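Local coordinates for NEQ263 (PDB 5BN3), which pairs with the alpha chain in an archaeal ATP synthase core complex and, like its family, probably binds nucleotide, reaching ADP held at the subunit interface, at residues B[107-111]-B[123-128]; B[259-264]-B[294-299]; B[299-304]-B[322-327]. All coordinates share one frame. Residues are numbered along the deposited sequence.

Interaction 1 of 3, residues B[107-111]-B[123-128]; sequences PNEIL and PLLKGQ
Pro-107 lays its ring against the turn backbone, with CB 3.4 Å from Lys-126 O and CG on the Gly-127–Gln-128 peptide, 3.9 Å from Gly-127 C and 4.1 Å from Gln-128 N. Its CB also meets Leu-125 CB at 4.0 Å. This backbone is the type II turn from Leu-125 to Gln-128, closed by Gln-128 N to Leu-125 O (3.0 Å). Lys-126 (phi/psi -69/123) precedes Gly-127 (98/-4), where a CB would jam against the preceding carbonyl and sit 3.6 Å from Pro-107 CG. Gln-128, extended (t, t), reaches Leu-125 with OE1, which accepts from Leu-125 N at 2.8 Å. Where the chain enters the turn, the segments meet in a minimal antiparallel pairing, leading into strand 131-134 of the nucleotide-binding domain; a link with helix 116-119 joins its two sides. Ile-110 and Leu-125 are a non-hydrogen-bonded pair, CA-CA 4.3 Å, flanked by Lys-126 N to Glu-109 O (2.8 Å, 163°) and Leu-111 N to Leu-124 O (2.7 Å, 155°). Beyond it the strands are 5.6 Å apart between the CA atoms of Leu-111 and Leu-124, and a water bridges Leu-111 O (2.8 Å) to Leu-124 N (2.9 Å). A second water joins Asn-108 N to Lys-126 O, 2.8 Å each. Ile-110 (m, t) sets CG1 3.7 Å from Leu-125 CD1 and CD1 3.9 Å from Pro-123 CB. Leu-111 (m, t) packs CG 3.9 Å from Lys-126 CB. Glu-109 (t, t) makes a long salt bridge, OE1 to Lys-126 NZ 3.8 Å; the stronger partner of that amine is Asp-220.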
loop_
_atom_site.group_PDB
_atom_site.type_symbol
_atom_site.label_atom_id
_atom_site.label_comp_id
_atom_site.label_asym_id
_atom_site.label_seq_id
_atom_site.Cartn_x
_atom_site.Cartn_y
_atom_site.Cartn_z
ATOM N N PRO B 107 -23.444 10.174 -32.104
ATOM C CA PRO B 107 -22.580 9.869 -33.251
ATOM C C PRO B 107 -22.968 8.549 -33.918
ATOM O O PRO B 107 -23.242 7.571 -33.219
ATOM C CB PRO B 107 -21.192 9.763 -32.616
ATOM C CG PRO B 107 -21.260 10.712 -31.455
ATOM C CD PRO B 107 -22.665 10.572 -30.917
ATOM N N ASN B 108 -23.001 8.532 -35.249
ATOM C CA ASN B 108 -23.448 7.361 -35.999
ATOM C C ASN B 108 -22.736 7.226 -37.341
ATOM O O ASN B 108 -23.057 6.341 -38.137
ATOM C CB ASN B 108 -24.956 7.432 -36.240
ATOM C CG ASN B 108 -25.340 8.571 -37.168
ATOM O OD1 ASN B 108 -24.759 9.654 -37.111
ATOM N ND2 ASN B 108 -26.316 8.327 -38.034
ATOM N N GLU B 109 -21.780 8.114 -37.593
ATOM C CA GLU B 109 -21.067 8.137 -38.867
ATOM C C GLU B 109 -19.585 7.808 -38.683
ATOM O O GLU B 109 -18.845 8.558 -38.043
ATOM C CB GLU B 109 -21.234 9.505 -39.532
ATOM C CG GLU B 109 -20.548 9.646 -40.875
ATOM C CD GLU B 109 -20.709 11.034 -41.470
ATOM O OE1 GLU B 109 -21.603 11.785 -41.018
ATOM O OE2 GLU B 109 -19.938 11.376 -42.390
ATOM N N ILE B 110 -19.156 6.683 -39.248
ATOM C CA ILE B 110 -17.765 6.248 -39.145
ATOM C C ILE B 110 -16.800 7.174 -39.890
ATOM O O ILE B 110 -17.013 7.497 -41.060
ATOM C CB ILE B 110 -17.587 4.806 -39.679
ATOM C CG1 ILE B 110 -18.282 3.803 -38.753
ATOM C CG2 ILE B 110 -16.114 4.455 -39.806
ATOM C CD1 ILE B 110 -18.135 2.355 -39.193
ATOM N N LEU B 111 -15.748 7.604 -39.196
ATOM C CA LEU B 111 -14.621 8.281 -39.830
ATOM C C LEU B 111 -13.546 7.240 -40.114
ATOM O O LEU B 111 -12.878 6.762 -39.193
ATOM C CB LEU B 111 -14.049 9.366 -38.912
ATOM C CG LEU B 111 -14.889 10.612 -38.625
ATOM C CD1 LEU B 111 -14.258 11.436 -37.516
ATOM C CD2 LEU B 111 -15.027 11.454 -39.876
ATOM N N PRO B 123 -14.085 1.135 -34.845
ATOM C CA PRO B 123 -14.049 2.352 -35.661
ATOM C C PRO B 123 -14.367 3.623 -34.882
ATOM O O PRO B 123 -15.165 3.600 -33.939
ATOM C CB PRO B 123 -15.131 2.102 -36.717
ATOM C CG PRO B 123 -16.074 1.148 -36.073
ATOM C CD PRO B 123 -15.218 0.263 -35.206
ATOM N N LEU B 124 -13.722 4.715 -35.285
ATOM C CA LEU B 124 -13.974 6.043 -34.734
ATOM C C LEU B 124 -15.163 6.676 -35.450
ATOM O O LEU B 124 -15.254 6.620 -36.679
ATOM C CB LEU B 124 -12.727 6.915 -34.921
ATOM C CG LEU B 124 -12.842 8.439 -34.821
ATOM C CD1 LEU B 124 -13.157 8.868 -33.405
ATOM C CD2 LEU B 124 -11.567 9.112 -35.298
ATOM N N LEU B 125 -16.077 7.270 -34.689
ATOM C CA LEU B 125 -17.243 7.933 -35.272
ATOM C C LEU B 125 -17.120 9.450 -35.159
ATOM O O LEU B 125 -16.454 9.954 -34.258
ATOM C CB LEU B 125 -18.535 7.452 -34.602
ATOM C CG LEU B 125 -19.241 6.233 -35.205
ATOM C CD1 LEU B 125 -18.324 5.037 -35.281
ATOM C CD2 LEU B 125 -20.482 5.881 -34.402
ATOM N N LYS B 126 -17.753 10.179 -36.077
ATOM C CA LYS B 126 -17.674 11.639 -36.057
ATOM C C LYS B 126 -18.414 12.208 -34.848
ATOM O O LYS B 126 -19.607 11.954 -34.657
ATOM C CB LYS B 126 -18.215 12.254 -37.354
ATOM C CG LYS B 126 -17.791 13.709 -37.554
ATOM C CD LYS B 126 -18.115 14.223 -38.954
ATOM C CE LYS B 126 -19.594 14.520 -39.117
ATOM N NZ LYS B 126 -19.887 15.156 -40.433
ATOM N N GLY B 127 -17.693 12.969 -34.029
ATOM C CA GLY B 127 -18.255 13.514 -32.807
ATOM C C GLY B 127 -17.904 12.678 -31.591
ATOM O O GLY B 127 -18.226 13.040 -30.463
ATOM N N GLN B 128 -17.234 11.554 -31.816
ATOM C CA GLN B 128 -16.859 10.674 -30.712
ATOM C C GLN B 128 -15.632 11.205 -29.973
ATOM O O GLN B 128 -14.790 11.901 -30.551
ATOM C CB GLN B 128 -16.590 9.257 -31.235
ATOM C CG GLN B 128 -16.446 8.182 -30.160
ATOM C CD GLN B 128 -16.346 6.782 -30.746
ATOM O OE1 GLN B 128 -16.343 6.605 -31.965
ATOM N NE2 GLN B 128 -16.266 5.781 -29.877
HETATM O O HOH W 1 -21.499 10.689 -36.337
HETATM O O HOH W 2 -12.608 4.334 -37.887
#

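Interaction 2 of 3, residues B[259-264]-B[294-299]; sequences LASIYE and LTGYIT
Ile-298 has the most surface covered in this contact, and its m, t side chain fills the space between Leu-259, Ala-260 and Tyr-263. Its CD1 lies 3.9 Å from Leu-259 CB and 4.2 Å from Ala-260 CB, while its CG2 reaches Tyr-263 CD2 at 3.5 Å, at the edge of the ring. Leu-259 and Tyr-263 stand one helical turn apart, linked by Tyr-263 N to Leu-259 O (2.9 Å), and both direct CA-to-CB toward 294-299. The contact joins the last turn of helix 255-263 to helix 290-296 and the residues that follow it, all in the nucleotide-binding domain, with strand 273-281 of its mainly parallel central sheet coming between them in sequence. The nearest CA pairs are Leu-259 with Thr-295 (7.3 Å), Ala-260 with Ile-298 (6.5 Å) and Tyr-263 with Thr-299 (6.8 Å). Tyr-263 (chi1 m) donates from OH to Thr-295 OG1 at 3.1 Å; Thr-295 OG1 is in turn hydrogen-bonded to Val-291 O. Thr-299 CG2 lies over one ring face, 4.2 Å from Tyr-263 CD2. Leu-259 (m, t) ends with CD1 4.1 Å from Leu-294 CB. Beyond the pair, Arg-253 of the alpha chain is hydrogen-bonded to the carbonyls of Ile-298 and Thr-299.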
loop_
_atom_site.group_PDB
_atom_site.type_symbol
_atom_site.label_atom_id
_atom_site.label_comp_id
_atom_site.label_asym_id
_atom_site.label_seq_id
_atom_site.Cartn_x
_atom_site.Cartn_y
_atom_site.Cartn_z
ATOM N N LEU B 259 -11.358 16.293 -15.437
ATOM C CA LEU B 259 -11.080 15.635 -16.713
ATOM C C LEU B 259 -12.328 15.611 -17.591
ATOM O O LEU B 259 -12.255 15.815 -18.803
ATOM C CB LEU B 259 -10.556 14.212 -16.486
ATOM C CG LEU B 259 -9.130 14.069 -15.946
ATOM C CD1 LEU B 259 -8.783 12.605 -15.693
ATOM C CD2 LEU B 259 -8.130 14.689 -16.910
ATOM N N ALA B 260 -13.477 15.374 -16.968
ATOM C CA ALA B 260 -14.744 15.349 -17.687
ATOM C C ALA B 260 -15.096 16.722 -18.239
ATOM O O ALA B 260 -15.662 16.831 -19.325
ATOM C CB ALA B 260 -15.845 14.848 -16.786
ATOM N N SER B 261 -14.759 17.771 -17.493
ATOM C CA SER B 261 -15.049 19.139 -17.923
ATOM C C SER B 261 -14.268 19.494 -19.186
ATOM O O SER B 261 -14.520 20.518 -19.819
ATOM C CB SER B 261 -14.732 20.137 -16.809
ATOM O OG SER B 261 -13.342 20.391 -16.734
ATOM N N ILE B 262 -13.316 18.636 -19.543
ATOM C CA ILE B 262 -12.577 18.766 -20.791
ATOM C C ILE B 262 -13.097 17.788 -21.849
ATOM O O ILE B 262 -13.461 18.198 -22.951
ATOM C CB ILE B 262 -11.076 18.530 -20.552
ATOM C CG1 ILE B 262 -10.496 19.678 -19.726
ATOM C CG2 ILE B 262 -10.323 18.410 -21.861
ATOM C CD1 ILE B 262 -9.035 19.539 -19.488
ATOM N N TYR B 263 -13.133 16.499 -21.509
ATOM C CA TYR B 263 -13.516 15.454 -22.462
ATOM C C TYR B 263 -14.941 15.612 -23.002
ATOM O O TYR B 263 -15.204 15.305 -24.165
ATOM C CB TYR B 263 -13.364 14.068 -21.827
ATOM C CG TYR B 263 -11.959 13.698 -21.401
ATOM C CD1 TYR B 263 -10.847 14.241 -22.030
ATOM C CD2 TYR B 263 -11.749 12.794 -20.370
ATOM C CE1 TYR B 263 -9.565 13.891 -21.636
ATOM C CE2 TYR B 263 -10.474 12.441 -19.973
ATOM C CZ TYR B 263 -9.389 12.991 -20.608
ATOM O OH TYR B 263 -8.122 12.634 -20.208
ATOM N N GLU B 264 -15.855 16.081 -22.158
ATOM C CA GLU B 264 -17.264 16.204 -22.545
ATOM C C GLU B 264 -17.552 17.430 -23.407
ATOM O O GLU B 264 -18.679 17.619 -23.871
ATOM C CB GLU B 264 -18.171 16.194 -21.309
ATOM C CG GLU B 264 -18.275 14.832 -20.633
ATOM C CD GLU B 264 -19.225 13.884 -21.348
ATOM O OE1 GLU B 264 -18.890 12.686 -21.474
ATOM O OE2 GLU B 264 -20.316 14.324 -21.768
ATOM N N LEU B 294 -9.510 6.821 -14.814
ATOM C CA LEU B 294 -10.558 7.843 -14.852
ATOM C C LEU B 294 -10.901 8.227 -16.289
ATOM O O LEU B 294 -12.068 8.446 -16.619
ATOM C CB LEU B 294 -10.150 9.084 -14.049
ATOM C CG LEU B 294 -10.033 8.928 -12.531
ATOM C CD1 LEU B 294 -9.807 10.276 -11.861
ATOM C CD2 LEU B 294 -11.261 8.246 -11.953
ATOM N N THR B 295 -9.883 8.303 -17.142
ATOM C CA THR B 295 -10.096 8.629 -18.549
ATOM C C THR B 295 -10.927 7.538 -19.217
ATOM O O THR B 295 -11.820 7.824 -20.022
ATOM C CB THR B 295 -8.757 8.807 -19.288
ATOM O OG1 THR B 295 -8.061 9.935 -18.740
ATOM C CG2 THR B 295 -8.982 9.034 -20.778
ATOM N N GLY B 296 -10.640 6.286 -18.870
ATOM C CA GLY B 296 -11.414 5.165 -19.373
ATOM C C GLY B 296 -12.882 5.279 -19.005
ATOM O O GLY B 296 -13.754 4.945 -19.809
ATOM N N TYR B 297 -13.157 5.759 -17.794
ATOM C CA TYR B 297 -14.532 5.937 -17.327
ATOM C C TYR B 297 -15.261 7.104 -17.995
ATOM O O TYR B 297 -16.474 7.258 -17.826
ATOM C CB TYR B 297 -14.560 6.139 -15.805
ATOM C CG TYR B 297 -14.568 4.866 -14.987
ATOM C CD1 TYR B 297 -15.635 3.983 -15.051
ATOM C CD2 TYR B 297 -13.522 4.566 -14.127
ATOM C CE1 TYR B 297 -15.648 2.825 -14.298
ATOM C CE2 TYR B 297 -13.530 3.408 -13.366
ATOM C CZ TYR B 297 -14.597 2.545 -13.457
ATOM O OH TYR B 297 -14.625 1.390 -12.708
ATOM N N ILE B 298 -14.529 7.929 -18.739
ATOM C CA ILE B 298 -15.121 9.114 -19.366
ATOM C C ILE B 298 -15.192 9.040 -20.893
ATOM O O ILE B 298 -16.258 9.238 -21.475
ATOM C CB ILE B 298 -14.368 10.399 -18.970
ATOM C CG1 ILE B 298 -14.397 10.574 -17.453
ATOM C CG2 ILE B 298 -14.999 11.610 -19.642
ATOM C CD1 ILE B 298 -13.318 11.499 -16.929
ATOM N N THR B 299 -14.062 8.778 -21.543
ATOM C CA THR B 299 -14.049 8.682 -23.003
ATOM C C THR B 299 -14.925 7.532 -23.485
ATOM O O THR B 299 -15.228 6.607 -22.728
ATOM C CB THR B 299 -12.617 8.552 -23.585
ATOM O OG1 THR B 299 -11.986 7.369 -23.081
ATOM C CG2 THR B 299 -11.781 9.769 -23.227
#

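Interaction 3 of 3, residues B[299-304]-B[322-327]; sequences TEGQYV and KSLSRL. With ADP (adenosine-5'-diphosphate), chain C.
The ADP site at the interface with the alpha chain receives Arg-326 from this contact. Arg-326 NH1 donates a hydrogen bond to ADP O3B at 2.7 Å and weak ones to O2A (2.7 Å) and O3A (3.2 Å), consistent with the arginine finger of this family; Lys-229 and backbone amides of the alpha chain hold the same nucleotide. Arg-326 (m, t, t, chi4 -89°) follows a short antiparallel pairing at one border of the central sheet, where strand 301-304 also lies parallel to 131-134. Gln-302 and Leu-324 form the hydrogen-bonded pair: Gln-302 N to Leu-324 O 2.7 Å, Leu-324 N to Gln-302 O 2.9 Å. Arg-326 N to Glu-300 O (3.0 Å) extends it past the non-hydrogen-bonded Gly-301/Ser-325 pair, CA-CA 4.4 Å. At Gly-301 (116/179) a CB would fall 2.1 Å from Leu-324 O. Side chains finish the other end: Gln-302 NE2 to Lys-322 O (3.2 Å) and Val-304 N to Ser-323 OG (2.9 Å). A water accepts from Arg-326 NH2 (3.2 Å) and lies 2.6 Å from Gln-302 OE1.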
loop_
_atom_site.group_PDB
_atom_site.type_symbol
_atom_site.label_atom_id
_atom_site.label_comp_id
_atom_site.label_asym_id
_atom_site.label_seq_id
_atom_site.Cartn_x
_atom_site.Cartn_y
_atom_site.Cartn_z
ATOM N N THR B 299 -14.062 8.778 -21.543
ATOM C CA THR B 299 -14.049 8.682 -23.003
ATOM C C THR B 299 -14.925 7.532 -23.485
ATOM O O THR B 299 -15.228 6.607 -22.728
ATOM C CB THR B 299 -12.617 8.552 -23.585
ATOM O OG1 THR B 299 -11.986 7.369 -23.081
ATOM C CG2 THR B 299 -11.781 9.769 -23.227
ATOM N N GLU B 300 -15.337 7.598 -24.746
ATOM C CA GLU B 300 -16.205 6.572 -25.302
ATOM C C GLU B 300 -15.366 5.475 -25.942
ATOM O O GLU B 300 -15.552 5.119 -27.106
ATOM C CB GLU B 300 -17.206 7.192 -26.282
ATOM C CG GLU B 300 -18.268 8.030 -25.569
ATOM C CD GLU B 300 -18.846 9.144 -26.421
ATOM O OE1 GLU B 300 -18.281 9.447 -27.495
ATOM O OE2 GLU B 300 -19.869 9.728 -26.003
ATOM N N GLY B 301 -14.440 4.944 -25.150
ATOM C CA GLY B 301 -13.536 3.912 -25.610
ATOM C C GLY B 301 -12.092 4.368 -25.611
ATOM O O GLY B 301 -11.782 5.512 -25.259
ATOM N N GLN B 302 -11.199 3.467 -26.009
ATOM C CA GLN B 302 -9.780 3.781 -26.049
ATOM C C GLN B 302 -9.028 2.820 -26.957
ATOM O O GLN B 302 -9.397 1.650 -27.079
ATOM C CB GLN B 302 -9.181 3.748 -24.636
ATOM C CG GLN B 302 -9.142 2.361 -23.986
ATOM C CD GLN B 302 -10.494 1.899 -23.481
ATOM O OE1 GLN B 302 -11.300 2.701 -23.006
ATOM N NE2 GLN B 302 -10.748 0.595 -23.578
ATOM N N TYR B 303 -7.981 3.323 -27.601
ATOM C CA TYR B 303 -7.057 2.466 -28.331
ATOM C C TYR B 303 -5.824 2.223 -27.461
ATOM O O TYR B 303 -5.071 3.150 -27.160
ATOM C CB TYR B 303 -6.662 3.103 -29.665
ATOM C CG TYR B 303 -7.843 3.438 -30.553
ATOM C CD1 TYR B 303 -8.722 2.451 -30.972
ATOM C CD2 TYR B 303 -8.070 4.740 -30.980
ATOM C CE1 TYR B 303 -9.801 2.751 -31.785
ATOM C CE2 TYR B 303 -9.146 5.048 -31.796
ATOM C CZ TYR B 303 -10.006 4.047 -32.193
ATOM O OH TYR B 303 -11.081 4.339 -32.999
ATOM N N VAL B 304 -5.628 0.975 -27.053
ATOM C CA VAL B 304 -4.553 0.640 -26.126
ATOM C C VAL B 304 -3.357 0.047 -26.857
ATOM O O VAL B 304 -3.497 -0.930 -27.596
ATOM C CB VAL B 304 -5.043 -0.346 -25.049
ATOM C CG1 VAL B 304 -3.908 -0.715 -24.102
ATOM C CG2 VAL B 304 -6.206 0.257 -24.280
ATOM N N LYS B 322 -8.066 -5.217 -25.593
ATOM C CA LYS B 322 -8.127 -4.179 -24.567
ATOM C C LYS B 322 -8.710 -2.887 -25.123
ATOM O O LYS B 322 -9.232 -2.058 -24.376
ATOM C CB LYS B 322 -6.742 -3.916 -23.971
ATOM C CG LYS B 322 -6.236 -5.023 -23.060
ATOM C CD LYS B 322 -4.897 -4.640 -22.441
ATOM C CE LYS B 322 -4.349 -5.750 -21.555
ATOM N NZ LYS B 322 -2.983 -5.425 -21.054
ATOM N N SER B 323 -8.613 -2.719 -26.438
ATOM C CA SER B 323 -9.157 -1.536 -27.092
ATOM C C SER B 323 -10.674 -1.629 -27.207
ATOM O O SER B 323 -11.247 -2.723 -27.166
ATOM C CB SER B 323 -8.531 -1.331 -28.473
ATOM O OG SER B 323 -7.130 -1.152 -28.366
ATOM N N LEU B 324 -11.315 -0.473 -27.343
ATOM C CA LEU B 324 -12.768 -0.397 -27.366
ATOM C C LEU B 324 -13.240 0.896 -28.009
ATOM O O LEU B 324 -12.679 1.960 -27.762
ATOM C CB LEU B 324 -13.322 -0.482 -25.939
ATOM C CG LEU B 324 -14.817 -0.183 -25.776
ATOM C CD1 LEU B 324 -15.645 -1.256 -26.454
ATOM C CD2 LEU B 324 -15.205 -0.055 -24.307
ATOM N N SER B 325 -14.263 0.792 -28.848
ATOM C CA SER B 325 -15.002 1.963 -29.302
ATOM C C SER B 325 -16.455 1.749 -28.905
ATOM O O SER B 325 -17.128 0.876 -29.459
ATOM C CB SER B 325 -14.880 2.139 -30.816
ATOM O OG SER B 325 -15.684 3.218 -31.262
ATOM N N ARG B 326 -16.932 2.531 -27.938
ATOM C CA ARG B 326 -18.270 2.328 -27.377
ATOM C C ARG B 326 -19.393 2.541 -28.382
ATOM O O ARG B 326 -20.404 1.842 -28.347
ATOM C CB ARG B 326 -18.504 3.247 -26.173
ATOM C CG ARG B 326 -17.886 2.757 -24.882
ATOM C CD ARG B 326 -18.105 3.746 -23.754
ATOM N NE ARG B 326 -17.034 3.681 -22.763
ATOM C CZ ARG B 326 -17.039 2.874 -21.707
ATOM N NH1 ARG B 326 -18.062 2.059 -21.501
ATOM N NH2 ARG B 326 -16.022 2.883 -20.856
ATOM N N LEU B 327 -19.215 3.510 -29.271
ATOM C CA LEU B 327 -20.278 3.904 -30.187
ATOM C C LEU B 327 -20.164 3.203 -31.538
ATOM O O LEU B 327 -21.002 3.404 -32.413
ATOM C CB LEU B 327 -20.279 5.424 -30.377
ATOM C CG LEU B 327 -20.383 6.269 -29.104
ATOM C CD1 LEU B 327 -20.475 7.749 -29.437
ATOM C CD2 LEU B 327 -21.581 5.844 -28.289
HETATM P PB ADP C . -19.588 0.648 -18.697
HETATM O O1B ADP C . -19.435 -0.454 -17.682
HETATM O O2B ADP C . -20.840 1.467 -18.550
HETATM O O3B ADP C . -18.331 1.453 -18.901
HETATM P PA ADP C . -20.923 0.064 -21.180
HETATM O O1A ADP C . -22.273 -0.247 -20.602
HETATM O O2A ADP C . -20.682 1.396 -21.842
HETATM O O3A ADP C . -19.785 -0.191 -20.065
HETATM O "O5'" ADP C . -20.569 -1.097 -22.238
HETATM C "C5'" ADP C . -19.259 -1.170 -22.800
HETATM C "C4'" ADP C . -19.317 -1.826 -24.175
HETATM O "O4'" ADP C . -19.809 -3.167 -24.067
HETATM C "C3'" ADP C . -20.259 -1.050 -25.078
HETATM O "O3'" ADP C . -19.578 -0.705 -26.288
HETATM C "C2'" ADP C . -21.404 -2.000 -25.357
HETATM O "O2'" ADP C . -21.789 -1.963 -26.731
HETATM C "C1'" ADP C . -20.885 -3.378 -24.982
HETATM N N9 ADP C . -21.967 -4.160 -24.338
HETATM C C8 ADP C . -22.255 -4.185 -23.023
HETATM N N7 ADP C . -23.308 -5.003 -22.772
HETATM C C5 ADP C . -23.709 -5.523 -23.948
HETATM C C6 ADP C . -24.765 -6.460 -24.395
HETATM N N6 ADP C . -25.626 -7.025 -23.510
HETATM N N1 ADP C . -24.830 -6.732 -25.718
HETATM C C2 ADP C . -23.980 -6.179 -26.606
HETATM N N3 ADP C . -23.001 -5.322 -26.269
HETATM C C4 ADP C . -22.819 -4.964 -24.977
HETATM O O HOH W 3 -13.431 4.042 -22.419
#

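Interaction 3 adjoins both other contacts, its centre about 12 Å from each of theirs, whereas interactions 1 and 2 do not touch (centres about 18 Å apart, nearest atoms about 7 Å). Interaction 2 runs directly into it: they share Thr-299, and the helix 290-296 leads to strand 301-304. Gly-296 O lies 3.2 Å from Arg-326 NH2, a probable hydrogen bond which connects Gly-296 to the ADP-contacting guanidinium. From interaction 1, Gln-128 NE2 approaches Glu-300 O at 2.9 Å and Pro-123 O approaches Ser-325 OG at 2.8 Å, both probable hydrogen bonds, while Leu-125 CD2 packs 3.2 Å from Leu-327 O. Glu-300 O also accepts from Arg-326 N, and Ser-325 immediately precedes Arg-326.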